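Local coordinates for protein importin-95 (Chaetomium thermophilum, PDB 4XRI) that serves as an importin-beta transport receptor for nuclear import of protein cargo and probably binds a small GTPase, at residues L797-A802 / Q837-A842; S666-A671 / N708-A713; D307-V312 / Q317-Y322; L822-P827 / R865-R870. The protein carries 2 engineered substitutions. One frame throughout, in Å; residues are numbered along the deposited sequence.

Interaction 1: L797-A802 / Q837-A842; sequences LLNSIA and QDWITA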
# COMPACT_ATOMS: atom_id res chain seq x y z
N LEU A 797 -1.15 20.81 -24.93
CA LEU A 797 -1.00 19.77 -23.92
C LEU A 797 0.35 19.08 -24.03
O LEU A 797 1.00 18.83 -23.01
CB LEU A 797 -2.13 18.74 -24.05
CG LEU A 797 -2.00 17.50 -23.17
CD1 LEU A 797 -1.87 17.89 -21.70
CD2 LEU A 797 -3.21 16.62 -23.37
N LEU A 798 0.76 18.78 -25.25
CA LEU A 798 2.08 18.19 -25.51
C LEU A 798 3.18 19.02 -24.86
O LEU A 798 4.10 18.48 -24.24
CB LEU A 798 2.33 18.06 -27.01
CG LEU A 798 1.63 16.94 -27.77
CD1 LEU A 798 1.86 17.09 -29.27
CD2 LEU A 798 2.13 15.58 -27.28
N ASN A 799 3.07 20.34 -25.01
CA ASN A 799 4.04 21.25 -24.42
C ASN A 799 3.97 21.27 -22.90
O ASN A 799 4.99 21.35 -22.22
CB ASN A 799 3.83 22.67 -24.97
CG ASN A 799 4.80 23.67 -24.38
OD1 ASN A 799 5.99 23.63 -24.67
ND2 ASN A 799 4.29 24.58 -23.55
N SER A 800 2.75 21.19 -22.37
CA SER A 800 2.54 21.17 -20.93
C SER A 800 3.19 19.94 -20.31
O SER A 800 3.80 20.00 -19.25
CB SER A 800 1.05 21.21 -20.60
OG SER A 800 0.84 21.32 -19.20
N ILE A 801 3.05 18.81 -21.01
CA ILE A 801 3.65 17.55 -20.58
C ILE A 801 5.17 17.64 -20.63
O ILE A 801 5.86 17.15 -19.74
CB ILE A 801 3.17 16.39 -21.47
CG1 ILE A 801 1.66 16.19 -21.31
CG2 ILE A 801 3.91 15.11 -21.13
CD1 ILE A 801 1.09 15.17 -22.26
N ALA A 802 5.68 18.28 -21.68
CA ALA A 802 7.12 18.42 -21.86
C ALA A 802 7.73 19.29 -20.76
O ALA A 802 8.85 19.04 -20.32
CB ALA A 802 7.42 19.01 -23.23
N GLN A 837 9.52 23.56 -33.89
CA GLN A 837 9.72 24.20 -32.60
C GLN A 837 10.69 23.38 -31.76
O GLN A 837 10.73 22.15 -31.86
CB GLN A 837 8.40 24.38 -31.85
CG GLN A 837 7.51 25.49 -32.41
CD GLN A 837 6.20 25.61 -31.65
OE1 GLN A 837 6.00 26.56 -30.89
NE2 GLN A 837 5.31 24.65 -31.86
N ASP A 838 11.48 24.06 -30.94
CA ASP A 838 12.58 23.41 -30.22
C ASP A 838 12.11 22.49 -29.10
O ASP A 838 12.75 21.47 -28.83
CB ASP A 838 13.52 24.47 -29.65
CG ASP A 838 14.24 25.25 -30.73
OD1 ASP A 838 14.52 24.67 -31.80
OD2 ASP A 838 14.51 26.45 -30.51
N TRP A 839 11.00 22.83 -28.45
CA TRP A 839 10.52 22.02 -27.34
C TRP A 839 10.02 20.66 -27.83
O TRP A 839 10.09 19.67 -27.10
CB TRP A 839 9.42 22.74 -26.56
CG TRP A 839 8.14 22.99 -27.31
CD1 TRP A 839 7.79 24.12 -28.00
CD2 TRP A 839 7.03 22.09 -27.44
NE1 TRP A 839 6.54 23.98 -28.55
CE2 TRP A 839 6.05 22.74 -28.22
CE3 TRP A 839 6.76 20.80 -26.98
CZ2 TRP A 839 4.83 22.15 -28.55
CZ3 TRP A 839 5.55 20.21 -27.31
CH2 TRP A 839 4.60 20.89 -28.08
N ILE A 840 9.54 20.63 -29.07
CA ILE A 840 9.14 19.37 -29.69
C ILE A 840 10.34 18.45 -29.85
O ILE A 840 10.33 17.31 -29.37
CB ILE A 840 8.51 19.60 -31.08
CG1 ILE A 840 7.17 20.34 -30.95
CG2 ILE A 840 8.32 18.27 -31.80
CD1 ILE A 840 5.97 19.42 -30.84
N THR A 841 11.36 18.95 -30.54
CA THR A 841 12.59 18.20 -30.78
C THR A 841 13.21 17.73 -29.47
O THR A 841 13.62 16.58 -29.35
CB THR A 841 13.62 19.06 -31.54
OG1 THR A 841 13.05 19.54 -32.76
CG2 THR A 841 14.87 18.25 -31.85
N ALA A 842 13.25 18.63 -28.49
CA ALA A 842 13.78 18.31 -27.17
C ALA A 842 12.97 17.20 -26.50
O ALA A 842 13.53 16.29 -25.89
CB ALA A 842 13.80 19.55 -26.30

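Interaction 2: S666-A671 / N708-A713; sequences SLCSMA and NQFKPA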
# COMPACT_ATOMS: atom_id res chain seq x y z
N SER A 666 -15.16 -0.32 -8.06
CA SER A 666 -14.26 -1.32 -8.62
C SER A 666 -14.86 -2.00 -9.85
O SER A 666 -14.16 -2.20 -10.85
CB SER A 666 -13.92 -2.37 -7.56
OG SER A 666 -12.80 -3.15 -7.95
N LEU A 667 -16.14 -2.35 -9.78
CA LEU A 667 -16.80 -3.00 -10.91
C LEU A 667 -17.01 -2.01 -12.05
O LEU A 667 -16.91 -2.37 -13.23
CB LEU A 667 -18.14 -3.60 -10.49
CG LEU A 667 -18.83 -4.39 -11.60
CD1 LEU A 667 -17.92 -5.50 -12.11
CD2 LEU A 667 -20.16 -4.96 -11.12
N CYS A 668 -17.31 -0.76 -11.70
CA CYS A 668 -17.50 0.28 -12.69
C CYS A 668 -16.23 0.45 -13.51
O CYS A 668 -16.27 0.49 -14.74
CB CYS A 668 -17.89 1.60 -12.03
SG CYS A 668 -18.33 2.93 -13.19
N SER A 669 -15.10 0.53 -12.81
CA SER A 669 -13.80 0.63 -13.47
C SER A 669 -13.53 -0.58 -14.35
O SER A 669 -13.00 -0.45 -15.45
CB SER A 669 -12.68 0.78 -12.43
OG SER A 669 -12.65 2.10 -11.91
N MET A 670 -13.91 -1.76 -13.87
CA MET A 670 -13.77 -2.99 -14.65
C MET A 670 -14.63 -2.95 -15.90
O MET A 670 -14.23 -3.44 -16.96
CB MET A 670 -14.14 -4.21 -13.79
CG MET A 670 -13.96 -5.54 -14.49
SD MET A 670 -12.23 -5.91 -14.85
CE MET A 670 -11.63 -6.35 -13.23
N ALA A 671 -15.82 -2.38 -15.77
CA ALA A 671 -16.74 -2.25 -16.89
C ALA A 671 -16.17 -1.36 -17.99
O ALA A 671 -16.29 -1.66 -19.17
CB ALA A 671 -18.09 -1.71 -16.42
N ASN A 708 -12.64 13.13 -10.82
CA ASN A 708 -13.34 11.88 -11.13
C ASN A 708 -12.38 10.72 -11.31
O ASN A 708 -11.56 10.72 -12.24
CB ASN A 708 -14.19 12.07 -12.40
CG ASN A 708 -15.18 10.92 -12.65
OD1 ASN A 708 -14.98 9.78 -12.23
ND2 ASN A 708 -16.25 11.24 -13.36
N GLN A 709 -12.50 9.72 -10.44
CA GLN A 709 -11.59 8.60 -10.43
C GLN A 709 -11.68 7.76 -11.71
O GLN A 709 -10.73 7.05 -12.06
CB GLN A 709 -11.84 7.71 -9.21
CG GLN A 709 -13.12 6.89 -9.28
CD GLN A 709 -13.39 6.11 -8.00
OE1 GLN A 709 -12.81 5.05 -7.78
NE2 GLN A 709 -14.27 6.65 -7.16
N PHE A 710 -12.81 7.84 -12.39
CA PHE A 710 -13.04 7.03 -13.58
C PHE A 710 -12.57 7.71 -14.86
O PHE A 710 -12.42 7.05 -15.89
CB PHE A 710 -14.52 6.67 -13.71
CG PHE A 710 -15.10 5.99 -12.50
CD1 PHE A 710 -14.74 4.70 -12.17
CD2 PHE A 710 -16.01 6.65 -11.70
CE1 PHE A 710 -15.27 4.08 -11.06
CE2 PHE A 710 -16.55 6.04 -10.59
CZ PHE A 710 -16.18 4.75 -10.27
N LYS A 711 -12.34 9.02 -14.80
CA LYS A 711 -12.08 9.80 -16.01
C LYS A 711 -10.86 9.35 -16.83
O LYS A 711 -10.96 9.24 -18.05
CB LYS A 711 -11.92 11.28 -15.66
CG LYS A 711 -11.85 12.19 -16.89
CD LYS A 711 -11.76 13.66 -16.53
CE LYS A 711 -13.10 14.19 -16.04
NZ LYS A 711 -13.05 15.65 -15.80
N PRO A 712 -9.70 9.05 -16.19
CA PRO A 712 -8.56 8.61 -17.00
C PRO A 712 -8.85 7.40 -17.88
O PRO A 712 -8.49 7.39 -19.05
CB PRO A 712 -7.49 8.27 -15.95
CG PRO A 712 -7.81 9.16 -14.80
CD PRO A 712 -9.31 9.22 -14.77
N ALA A 713 -9.52 6.39 -17.32
CA ALA A 713 -9.85 5.18 -18.07
C ALA A 713 -10.95 5.46 -19.10
O ALA A 713 -10.98 4.84 -20.16
CB ALA A 713 -10.28 4.08 -17.13

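Interaction 3: D307-V312 / Q317-Y322; sequences DDNAQV and QMRPFY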
# COMPACT_ATOMS: atom_id res chain seq x y z
N ASP A 307 19.47 2.52 -2.87
CA ASP A 307 18.67 2.52 -4.09
C ASP A 307 18.71 3.87 -4.80
O ASP A 307 18.85 3.94 -6.02
CB ASP A 307 17.23 2.14 -3.79
CG ASP A 307 17.05 0.66 -3.55
OD1 ASP A 307 17.90 -0.13 -4.03
OD2 ASP A 307 16.06 0.27 -2.89
N ASP A 308 18.57 4.94 -4.03
CA ASP A 308 18.56 6.29 -4.59
C ASP A 308 19.93 6.66 -5.16
O ASP A 308 20.02 7.23 -6.25
CB ASP A 308 18.14 7.32 -3.55
CG ASP A 308 16.67 7.21 -3.19
OD1 ASP A 308 15.93 6.52 -3.91
OD2 ASP A 308 16.26 7.83 -2.19
N ASN A 309 20.99 6.33 -4.42
CA ASN A 309 22.34 6.65 -4.86
C ASN A 309 22.75 5.81 -6.06
O ASN A 309 23.67 6.17 -6.80
CB ASN A 309 23.34 6.44 -3.73
CG ASN A 309 23.25 7.52 -2.67
OD1 ASN A 309 22.53 8.51 -2.84
ND2 ASN A 309 23.98 7.35 -1.58
N ALA A 310 22.08 4.68 -6.25
CA ALA A 310 22.33 3.84 -7.41
C ALA A 310 21.78 4.50 -8.67
O ALA A 310 22.42 4.47 -9.73
CB ALA A 310 21.72 2.47 -7.21
N GLN A 311 20.60 5.11 -8.56
CA GLN A 311 19.91 5.67 -9.73
C GLN A 311 20.40 7.06 -10.10
O GLN A 311 19.82 7.71 -10.97
CB GLN A 311 18.40 5.71 -9.50
CG GLN A 311 17.78 4.39 -9.11
CD GLN A 311 18.03 3.30 -10.14
OE1 GLN A 311 18.36 3.57 -11.30
NE2 GLN A 311 17.86 2.05 -9.73
N VAL A 312 21.48 7.49 -9.46
CA VAL A 312 21.94 8.87 -9.59
C VAL A 312 23.16 8.97 -10.50
O VAL A 312 24.09 8.15 -10.41
CB VAL A 312 22.24 9.46 -8.19
CG1 VAL A 312 23.52 10.25 -8.20
CG2 VAL A 312 21.07 10.31 -7.73
N GLN A 317 24.60 14.38 -6.19
CA GLN A 317 23.23 13.98 -5.90
C GLN A 317 23.17 12.85 -4.87
O GLN A 317 22.08 12.46 -4.44
CB GLN A 317 22.52 13.53 -7.19
CG GLN A 317 22.56 14.54 -8.33
CD GLN A 317 21.81 14.04 -9.55
OE1 GLN A 317 22.32 13.21 -10.31
NE2 GLN A 317 20.60 14.54 -9.75
N MET A 318 24.33 12.31 -4.49
CA MET A 318 24.38 11.21 -3.53
C MET A 318 23.92 11.67 -2.15
O MET A 318 24.31 12.73 -1.68
CB MET A 318 25.79 10.63 -3.44
CG MET A 318 26.36 10.13 -4.76
SD MET A 318 25.96 8.43 -5.18
CE MET A 318 27.17 7.55 -4.20
N ARG A 319 23.08 10.85 -1.52
CA ARG A 319 22.69 11.08 -0.14
C ARG A 319 23.79 10.55 0.78
O ARG A 319 24.49 9.60 0.42
CB ARG A 319 21.36 10.39 0.18
CG ARG A 319 20.22 10.78 -0.74
CD ARG A 319 19.02 9.88 -0.50
NE ARG A 319 18.58 9.91 0.89
CZ ARG A 319 17.64 9.13 1.40
NH1 ARG A 319 17.03 8.23 0.62
NH2 ARG A 319 17.30 9.22 2.67
N PRO A 320 23.96 11.18 1.95
CA PRO A 320 24.91 10.68 2.95
C PRO A 320 24.64 9.23 3.33
O PRO A 320 23.50 8.87 3.62
CB PRO A 320 24.69 11.62 4.14
CG PRO A 320 24.20 12.88 3.53
CD PRO A 320 23.37 12.47 2.35
N PHE A 321 25.68 8.40 3.30
CA PHE A 321 25.55 6.97 3.59
C PHE A 321 26.73 6.50 4.44
O PHE A 321 27.89 6.67 4.05
CB PHE A 321 25.47 6.17 2.29
CG PHE A 321 25.29 4.69 2.50
CD1 PHE A 321 24.06 4.17 2.85
CD2 PHE A 321 26.35 3.82 2.32
CE1 PHE A 321 23.89 2.82 3.04
CE2 PHE A 321 26.19 2.46 2.50
CZ PHE A 321 24.95 1.96 2.87
N TYR A 322 26.43 5.91 5.60
CA TYR A 322 27.47 5.62 6.59
C TYR A 322 27.70 4.12 6.80
O TYR A 322 28.55 3.74 7.60
CB TYR A 322 27.10 6.26 7.92
CG TYR A 322 26.86 7.75 7.84
CD1 TYR A 322 27.79 8.59 7.25
CD2 TYR A 322 25.70 8.31 8.36
CE1 TYR A 322 27.58 9.96 7.18
CE2 TYR A 322 25.48 9.67 8.29
CZ TYR A 322 26.42 10.49 7.70
OH TYR A 322 26.18 11.84 7.63

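Interaction 4: L822-P827 / R865-R870; sequences LADAYP and REQVKR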
# COMPACT_ATOMS: atom_id res chain seq x y z
N LEU A 822 -0.19 12.87 -35.79
CA LEU A 822 -0.48 14.20 -36.32
C LEU A 822 0.27 14.46 -37.62
O LEU A 822 -0.28 15.07 -38.55
CB LEU A 822 -0.13 15.27 -35.29
CG LEU A 822 -1.16 15.47 -34.18
CD1 LEU A 822 -0.64 16.44 -33.13
CD2 LEU A 822 -2.47 15.96 -34.76
N ALA A 823 1.51 14.01 -37.68
CA ALA A 823 2.34 14.14 -38.88
C ALA A 823 1.70 13.41 -40.05
O ALA A 823 1.62 13.94 -41.16
CB ALA A 823 3.74 13.61 -38.62
N ASP A 824 1.25 12.19 -39.79
CA ASP A 824 0.57 11.39 -40.79
C ASP A 824 -0.73 12.04 -41.24
O ASP A 824 -1.04 12.09 -42.43
CB ASP A 824 0.28 9.98 -40.25
CG ASP A 824 1.24 8.95 -40.78
OD1 ASP A 824 1.84 8.21 -39.97
OD2 ASP A 824 1.39 8.86 -42.02
N ALA A 825 -1.50 12.55 -40.27
CA ALA A 825 -2.82 13.10 -40.55
C ALA A 825 -2.75 14.39 -41.36
O ALA A 825 -3.66 14.70 -42.12
CB ALA A 825 -3.56 13.35 -39.24
N TYR A 826 -1.67 15.14 -41.18
CA TYR A 826 -1.46 16.36 -41.95
C TYR A 826 -0.08 16.35 -42.59
O TYR A 826 0.86 16.96 -42.06
CB TYR A 826 -1.64 17.59 -41.06
CG TYR A 826 -3.00 17.66 -40.41
CD1 TYR A 826 -4.09 18.21 -41.08
CD2 TYR A 826 -3.21 17.16 -39.13
CE1 TYR A 826 -5.34 18.26 -40.49
CE2 TYR A 826 -4.45 17.21 -38.53
CZ TYR A 826 -5.51 17.76 -39.21
OH TYR A 826 -6.75 17.81 -38.62
N PRO A 827 0.05 15.66 -43.73
CA PRO A 827 1.32 15.52 -44.44
C PRO A 827 1.65 16.79 -45.22
O PRO A 827 1.03 17.82 -44.98
CB PRO A 827 1.06 14.34 -45.38
CG PRO A 827 -0.39 14.45 -45.68
CD PRO A 827 -1.05 14.98 -44.43
N ARG A 865 10.40 11.04 -34.31
CA ARG A 865 11.50 11.82 -34.87
C ARG A 865 11.47 11.80 -36.39
O ARG A 865 11.56 12.84 -37.05
CB ARG A 865 12.85 11.31 -34.38
CG ARG A 865 14.03 11.90 -35.12
CD ARG A 865 15.35 11.31 -34.65
NE ARG A 865 15.33 9.85 -34.65
CZ ARG A 865 16.37 9.09 -34.33
NH1 ARG A 865 17.52 9.65 -33.98
NH2 ARG A 865 16.26 7.77 -34.35
N GLU A 866 11.34 10.60 -36.95
CA GLU A 866 11.30 10.42 -38.39
C GLU A 866 10.09 11.13 -38.98
O GLU A 866 10.21 11.82 -40.00
CB GLU A 866 11.27 8.93 -38.75
CG GLU A 866 12.00 8.61 -40.04
CD GLU A 866 13.49 8.83 -39.92
OE1 GLU A 866 14.05 8.51 -38.85
OE2 GLU A 866 14.10 9.34 -40.88
N GLN A 867 8.94 10.98 -38.34
CA GLN A 867 7.71 11.67 -38.77
C GLN A 867 7.88 13.18 -38.79
O GLN A 867 7.44 13.87 -39.70
CB GLN A 867 6.56 11.29 -37.84
CG GLN A 867 6.02 9.89 -38.06
CD GLN A 867 5.31 9.72 -39.39
OE1 GLN A 867 5.95 9.69 -40.45
NE2 GLN A 867 3.99 9.60 -39.35
N VAL A 868 8.52 13.68 -37.74
CA VAL A 868 8.90 15.10 -37.66
C VAL A 868 9.78 15.45 -38.85
O VAL A 868 9.33 16.17 -39.70
CB VAL A 868 9.61 15.42 -36.34
CG1 VAL A 868 10.12 16.85 -36.32
CG2 VAL A 868 8.64 15.25 -35.20
N LYS A 869 10.96 14.85 -38.97
CA LYS A 869 11.86 15.07 -40.10
C LYS A 869 11.18 15.04 -41.48
O LYS A 869 11.47 15.88 -42.32
CB LYS A 869 12.99 14.04 -40.05
CG LYS A 869 14.02 14.32 -38.98
CD LYS A 869 15.16 13.36 -39.02
CE LYS A 869 16.20 13.73 -37.97
NZ LYS A 869 17.28 12.71 -37.87
N ARG A 870 10.27 14.10 -41.70
CA ARG A 870 9.56 14.04 -42.99
C ARG A 870 8.55 15.18 -43.12
O ARG A 870 8.07 15.46 -44.21
CB ARG A 870 8.86 12.69 -43.17
CG ARG A 870 9.78 11.49 -43.02
CD ARG A 870 9.27 10.27 -43.77
NE ARG A 870 7.91 9.89 -43.40
CZ ARG A 870 7.49 8.64 -43.27
NH1 ARG A 870 6.23 8.39 -42.93
NH2 ARG A 870 8.33 7.63 -43.48

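Interaction 1: L797-A802 / Q837-A842
In the C-terminal part of the HEAT-repeat solenoid, helix 791-802 meets the first turn of helix 838-849 through a single large side chain, Trp839, which lies against Leu798, Asn799 and Ala802. The two short helical segments approach no closer than 10.2 Å between their axes and run at 58° to one another, a separation bridged by the indole. Trp839 CG sits between its own backbone N and carbonyl carbon (chi1 65°), and this rotamer carries the ring out across the interface. Asn799 covers one face. Its CB stands almost along the normal of the six-membered ring, 3.6 Å from the centroid, a CH-pi contact, while Asn799 OD1 hangs 3.3 Å from Trp839 CD2, nearer the rim of the same face. The Asn799 amide is turned 70° from the ring plane, so it does not stack flat, and no hydrogen bond joins the two segments. On the opposite face Ile840 CG1 lies 3.6 Å above the Trp839 ring plane, so the indole is sandwiched. Leu798 CB packs 3.8 Å from Trp839 CH2, and Ala802 CB adds a looser contact at 4.2 Å from Trp839 CE3. Replacing Trp839 by an alanine is likely to open a gap between the helices and leave Asn799 CB without its aromatic partner. Beyond the indole, Met843 of helix 838-849 continues the interface along Ile801 and Ala802. Apolar packing between obliquely crossing helices of this kind is typical of HEAT-repeat superhelices.

Interaction 2: S666-A671 / N708-A713
Phe710 presents its ring to Cys668 and Ser669, joining helix 665-682 to the turn that leads into helix 711-725 of the HEAT-repeat solenoid, and almost all of the contact rests on that ring. The tight part is sulfur against aromatic face: Cys668 SG lies 4.0 Å from the centroid of the Phe710 ring, 16° off the normal and displaced toward the rim. Cys668 CB reinforces it at 3.7 Å from Phe710 CE1. With SG anti to the backbone N (chi1 -174°), the sulfur is carried over the ring face. Gln709 CG covers the opposite face, 3.6 Å above the Phe710 ring plane, so the phenyl group is held between a thiol and an aliphatic methylene. Ser669 approaches differently, its OG lying at the ring edge 3.3 Å from Phe710 CD1; that hydroxyl also makes a weak hydrogen bond with Pro665 O, one turn back in its own helix. The looser margin lies to the sides of this centre. The solvent-exposed Gln709 makes no close contact with 666-671, and Ser666, also exposed, turns away to bond Glu627. Phe710 itself is placed by the type I turn Asn708-Lys711, in which Phe710 N donates to Asn708 OD1 over 2.9 Å at 159°, a capping bond. Asn708 ND2 is in turn bonded to Asn700. Since no hydrogen bond crosses between the segments, the chemistry implies cohesion through dispersion and a weak sulfur-aromatic attraction, with the polar bonds spent on fixing the turn that carries the ring.

Interaction 3: D307-V312 / Q317-Y322
Asn309 joins the C-terminal turn of helix 285-310 to the loop leading into helix 324-340, its side-chain amide pairing with the backbone of Arg319 much as a peptide group pairs across a sheet. This link between consecutive helices of the HEAT-repeat solenoid is a surface contact. Asn309 loses the most surface here. Its OD1 accepts from Arg319 N at 2.7 Å with a nearly straight bond (163°), and its ND2, with the acceptor in the plane of the amide, donates to Arg319 O at 3.1 Å. Two bonds in opposite senses fix the rotation of the amide, and Met318 SD packs 3.6 Å from Asn309 CB beside them. A leucine here would probably deprive Arg319 N and O of both mates and let the loop drift from the helix. Val312, next in buried surface, straddles Gln317: Val312 CG2 rests 3.6 Å from Gln317 CB, and CG1 comes as close. Arg319, third, bends its chain at chi3 (57°), bringing the guanidinium back beside the helix, where Glu301 offers a long, weak ion pair. Phe321 continues along the same helix, on Glu302, Ile305 and Glu306. The stronger charge pair is the salt bridge in which Arg319 NH1 reaches Asp308 OD2 at 2.9 Å, from the anti side but tilted out of the carboxylate plane, through a bond bent to 136°.

Interaction 4: L822-P827 / R865-R870
The carboxylate of Asp824 and the amide of Gln867 meet with their planes 54° apart, so they are not stacked in parallel. Gln867 NE2 stands over the face of the Asp824 carboxylate, almost directly above OD1 and 2.6 Å from it, while Asp824 OD1 lies off the plane of the Gln867 amide. Asp824 OD2 is farther off, 3.8 Å from Gln867 NE2. The clear partner of that amide nitrogen is Gly820 O, one turn earlier in helix 809-825, to which NE2 is hydrogen-bonded. Gln867 arrives there by a bend at chi2 (-68°), which folds its chain over so that the amide reaches across to the neighbouring helix. Beneath these polar ends, at the C-terminal end of the HEAT-repeat solenoid, the backbones come close, the CA atoms of Ala823 and Gln867 being 5.9 Å apart. The small side chain of Ala823 permits this, its CB resting 3.7 Å from Gln867 CB and 3.9 Å from Gln867 O. Arg870 NH1 lies 4.9 Å from Asp824 OD2, which may temper the negative charge of the carboxylate without forming an ion pair. Weak bonds from Gln871 NE2 to the carbonyls of Ala823 and Tyr826 extend the polar border where helix 809-825 ends. The neighbours of this buried contact are mainly helices: the end of the Leu822 side chain leads off to Ile794 and Phe795 of helix 791-802 and to Ile775 of helix 754-780, whereas Val868 and Arg865 pack against helix 838-849, so the pair 809-825 and 855-872 sits between these neighbours.

Interactions 1 and 4 belong together. Their segments alternate along the chain, helix 791-802 being followed by helix 809-825 and helix 838-849 by helix 855-872, so two successive helices pack on two later ones near the C-terminus; their centres are 15 Å apart and their nearest atoms about 5 Å. Interaction 2 closes earlier in the same superhelix, with its centre 29 Å from that of interaction 1. Interaction 3 lies far back in the sequence, yet the curvature of the solenoid brings its nearest atoms to about 16 Å from interaction 1, and Gln311 touches Glu852, in the loop between helices 838-849 and 855-872. None of the four contacts touches another.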